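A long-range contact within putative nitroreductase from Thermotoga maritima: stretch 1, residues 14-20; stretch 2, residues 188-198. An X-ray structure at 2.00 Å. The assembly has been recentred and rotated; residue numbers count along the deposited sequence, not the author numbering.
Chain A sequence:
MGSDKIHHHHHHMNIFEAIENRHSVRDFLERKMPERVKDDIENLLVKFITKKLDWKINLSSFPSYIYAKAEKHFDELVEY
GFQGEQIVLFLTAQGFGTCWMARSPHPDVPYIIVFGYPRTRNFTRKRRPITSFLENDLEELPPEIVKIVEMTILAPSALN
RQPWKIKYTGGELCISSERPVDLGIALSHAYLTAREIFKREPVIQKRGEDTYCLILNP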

# COMPACT_ATOMS: atom_id res chain seq x y z
N ASN A 14 -5.32 1.86 -13.19
CA ASN A 14 -6.22 1.24 -12.23
C ASN A 14 -5.40 0.57 -11.13
O ASN A 14 -4.17 0.51 -11.21
CB ASN A 14 -7.20 0.26 -12.91
CG ASN A 14 -6.52 -0.96 -13.54
OD1 ASN A 14 -5.57 -1.53 -12.99
ND2 ASN A 14 -7.02 -1.38 -14.70
N ILE A 15 -6.10 0.11 -10.09
CA ILE A 15 -5.46 -0.47 -8.92
C ILE A 15 -4.49 -1.61 -9.26
O ILE A 15 -3.44 -1.73 -8.62
CB ILE A 15 -6.54 -0.95 -7.90
CG1 ILE A 15 -5.89 -1.50 -6.63
CG2 ILE A 15 -7.47 -1.99 -8.50
CD1 ILE A 15 -5.02 -0.49 -5.88
N PHE A 16 -4.83 -2.44 -10.24
CA PHE A 16 -3.97 -3.57 -10.61
C PHE A 16 -2.65 -3.07 -11.20
O PHE A 16 -1.56 -3.57 -10.88
CB PHE A 16 -4.69 -4.49 -11.59
CG PHE A 16 -6.00 -5.02 -11.08
CD1 PHE A 16 -6.03 -5.82 -9.94
CD2 PHE A 16 -7.19 -4.71 -11.72
CE1 PHE A 16 -7.24 -6.31 -9.45
CE2 PHE A 16 -8.40 -5.19 -11.23
CZ PHE A 16 -8.43 -5.98 -10.10
N GLU A 17 -2.75 -2.06 -12.05
CA GLU A 17 -1.57 -1.49 -12.70
C GLU A 17 -0.70 -0.76 -11.67
O GLU A 17 0.51 -0.88 -11.69
CB GLU A 17 -2.00 -0.59 -13.86
CG GLU A 17 -2.73 -1.38 -14.95
CD GLU A 17 -3.47 -0.53 -15.96
OE1 GLU A 17 -3.86 0.61 -15.65
OE2 GLU A 17 -3.67 -1.03 -17.09
N ALA A 18 -1.33 -0.05 -10.73
CA ALA A 18 -0.58 0.63 -9.65
C ALA A 18 0.21 -0.36 -8.79
O ALA A 18 1.38 -0.13 -8.49
CB ALA A 18 -1.52 1.44 -8.79
N ILE A 19 -0.44 -1.45 -8.37
CA ILE A 19 0.24 -2.47 -7.58
C ILE A 19 1.40 -3.08 -8.39
O ILE A 19 2.51 -3.25 -7.87
CB ILE A 19 -0.74 -3.57 -7.12
CG1 ILE A 19 -1.71 -3.01 -6.07
CG2 ILE A 19 0.03 -4.78 -6.52
CD1 ILE A 19 -2.94 -3.90 -5.77
N GLU A 20 1.14 -3.40 -9.65
CA GLU A 20 2.15 -4.03 -10.49
C GLU A 20 3.30 -3.07 -10.83
O GLU A 20 4.43 -3.51 -11.02
CB GLU A 20 1.53 -4.59 -11.79
CG GLU A 20 2.36 -5.71 -12.40
CD GLU A 20 2.01 -6.01 -13.85
OE1 GLU A 20 0.90 -5.64 -14.31
OE2 GLU A 20 2.85 -6.63 -14.53
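Stretch 2, residues 188-198: SHAYLTAREIF

Stretch 2 is helical throughout, its helix having begun earlier in the chain, and it lies against the first turns of the helix that starts at Ile15. The two run nearly antiparallel: their N-to-C directions make an angle of 153°, and their axes come within 10.3 Å. The register shows the same direction. Ile15 CA lies 6.6 Å from Thr193 CA, and one turn further on Ile19 CA lies 7.6 Å from His189 CA, so a step of four forward on stretch 1 matches a step of four back on stretch 2.

Asn14 stays out of the contact and prepares the helix instead. With chi1 in p, its OD1 accepts from Glu17 N at 3.0 Å, while Asn14 N donates to Glu17 OE1 at 3.1 Å, a reciprocal capping box that ties up the first turn.

The CA-to-CB bond of Ile15 points toward stretch 2, and the side chain spreads over Leu192 and Glu196, one turn apart, and Thr193 beside them. Its CD1 meets Leu192 CB at 3.6 Å, its CG1 lies 4.1 Å from Thr193 CG2, and its CG2 packs 3.7 Å from Glu196 CB. The backbone joins in through water: one molecule accepts from Ile15 N at 3.1 Å and donates to Glu196 OE1 at 3.0 Å, so an amide at the open start of the helix is satisfied across the contact. Glu196 thus offers methylenes to the hydrophobic side chains and a carboxylate to the water.

Phe16 leaves its backbone sideways, but chi1 in m brings the ring nearer. Phe16 CE2 reaches Glu196 CG at 3.6 Å and Phe16 CE1 lies 4.0 Å from Thr193 CB, while Ile197 CG1 meets the ring edge, 3.9 Å from Phe16 CZ.

Glu17 and Ala18 are out of reach, as helical periodicity leads one to expect, and the next contact comes at Ile19. This residue also points toward stretch 2. Its CD1 packs tightly on Thr193 CG2, at 3.4 Å, and its CG1 sits over one face of the His189 ring, 4.1 Å from the centroid, in a CH-pi contact. Thr193 turns its methyl to Ile19 while its hydroxyl is used within its own helix: Thr193 OG1 donates to His189 O at 2.8 Å. The His189 ring nitrogens are likewise bonded elsewhere in the structure. Glu20 is again out of reach.

The rule is compact: three hydrophobic residues at i, i+1 and i+4 carry the contact, Thr193 touches all three, and no direct hydrogen bond crosses between the helices.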

# COMPACT_ATOMS: atom_id res chain seq x y z
N SER A 188 -4.17 -3.47 2.69
CA SER A 188 -4.56 -2.41 1.75
C SER A 188 -4.67 -2.92 0.33
O SER A 188 -5.62 -2.57 -0.39
CB SER A 188 -3.59 -1.21 1.81
OG SER A 188 -2.37 -1.47 1.13
N HIS A 189 -3.73 -3.77 -0.09
CA HIS A 189 -3.80 -4.38 -1.43
C HIS A 189 -5.01 -5.27 -1.60
O HIS A 189 -5.66 -5.25 -2.64
CB HIS A 189 -2.52 -5.18 -1.75
CG HIS A 189 -1.31 -4.33 -1.98
ND1 HIS A 189 -0.36 -4.63 -2.94
CD2 HIS A 189 -0.89 -3.19 -1.38
CE1 HIS A 189 0.59 -3.71 -2.91
NE2 HIS A 189 0.29 -2.83 -1.98
N ALA A 190 -5.30 -6.09 -0.59
CA ALA A 190 -6.43 -7.00 -0.65
C ALA A 190 -7.74 -6.21 -0.66
O ALA A 190 -8.64 -6.49 -1.44
CB ALA A 190 -6.40 -7.96 0.50
N TYR A 191 -7.82 -5.21 0.20
CA TYR A 191 -8.99 -4.35 0.27
C TYR A 191 -9.26 -3.62 -1.06
O TYR A 191 -10.37 -3.67 -1.59
CB TYR A 191 -8.83 -3.34 1.41
CG TYR A 191 -9.86 -2.25 1.34
CD1 TYR A 191 -11.12 -2.43 1.91
CD2 TYR A 191 -9.59 -1.06 0.68
CE1 TYR A 191 -12.09 -1.42 1.84
CE2 TYR A 191 -10.55 -0.05 0.59
CZ TYR A 191 -11.79 -0.24 1.17
OH TYR A 191 -12.72 0.78 1.07
N LEU A 192 -8.25 -2.96 -1.59
CA LEU A 192 -8.40 -2.19 -2.83
C LEU A 192 -8.71 -3.05 -4.06
O LEU A 192 -9.50 -2.65 -4.91
CB LEU A 192 -7.15 -1.31 -3.06
CG LEU A 192 -6.94 -0.16 -2.06
CD1 LEU A 192 -5.56 0.47 -2.24
CD2 LEU A 192 -8.02 0.90 -2.16
N THR A 193 -8.11 -4.23 -4.17
CA THR A 193 -8.39 -5.11 -5.31
C THR A 193 -9.77 -5.76 -5.19
O THR A 193 -10.51 -5.86 -6.18
CB THR A 193 -7.30 -6.17 -5.50
OG1 THR A 193 -7.13 -6.90 -4.29
CG2 THR A 193 -5.95 -5.52 -5.76
N ALA A 194 -10.13 -6.16 -3.97
CA ALA A 194 -11.47 -6.72 -3.73
C ALA A 194 -12.58 -5.70 -4.02
O ALA A 194 -13.63 -6.05 -4.55
CB ALA A 194 -11.57 -7.25 -2.30
N ARG A 195 -12.32 -4.45 -3.67
CA ARG A 195 -13.25 -3.35 -3.91
C ARG A 195 -13.50 -3.19 -5.41
O ARG A 195 -14.64 -3.05 -5.85
CB ARG A 195 -12.70 -2.05 -3.32
CG ARG A 195 -13.66 -0.88 -3.36
CD ARG A 195 -13.11 0.37 -2.66
NE ARG A 195 -12.09 1.03 -3.47
CZ ARG A 195 -11.40 2.10 -3.09
NH1 ARG A 195 -11.60 2.66 -1.90
NH2 ARG A 195 -10.49 2.62 -3.91
N GLU A 196 -12.41 -3.21 -6.18
CA GLU A 196 -12.46 -3.17 -7.64
C GLU A 196 -13.18 -4.39 -8.24
O GLU A 196 -14.04 -4.23 -9.11
CB GLU A 196 -11.04 -3.06 -8.22
CG GLU A 196 -10.96 -3.07 -9.73
CD GLU A 196 -11.66 -1.90 -10.38
OE1 GLU A 196 -11.71 -0.81 -9.77
OE2 GLU A 196 -12.17 -2.06 -11.52
N ILE A 197 -12.81 -5.59 -7.80
CA ILE A 197 -13.36 -6.82 -8.36
C ILE A 197 -14.86 -6.95 -8.10
O ILE A 197 -15.62 -7.21 -9.03
CB ILE A 197 -12.60 -8.05 -7.83
CG1 ILE A 197 -11.22 -8.10 -8.48
CG2 ILE A 197 -13.37 -9.36 -8.15
CD1 ILE A 197 -10.29 -9.11 -7.88
N PHE A 198 -15.27 -6.77 -6.86
CA PHE A 198 -16.65 -7.05 -6.46
C PHE A 198 -17.54 -5.84 -6.61
O PHE A 198 -18.76 -5.97 -6.55
CB PHE A 198 -16.70 -7.62 -5.04
CG PHE A 198 -16.12 -9.01 -4.94
CD1 PHE A 198 -16.83 -10.10 -5.45
CD2 PHE A 198 -14.86 -9.22 -4.41
CE1 PHE A 198 -16.29 -11.36 -5.40
CE2 PHE A 198 -14.33 -10.49 -4.35
CZ PHE A 198 -15.05 -11.57 -4.85
O HOH W 1 -9.10 0.66 -10.27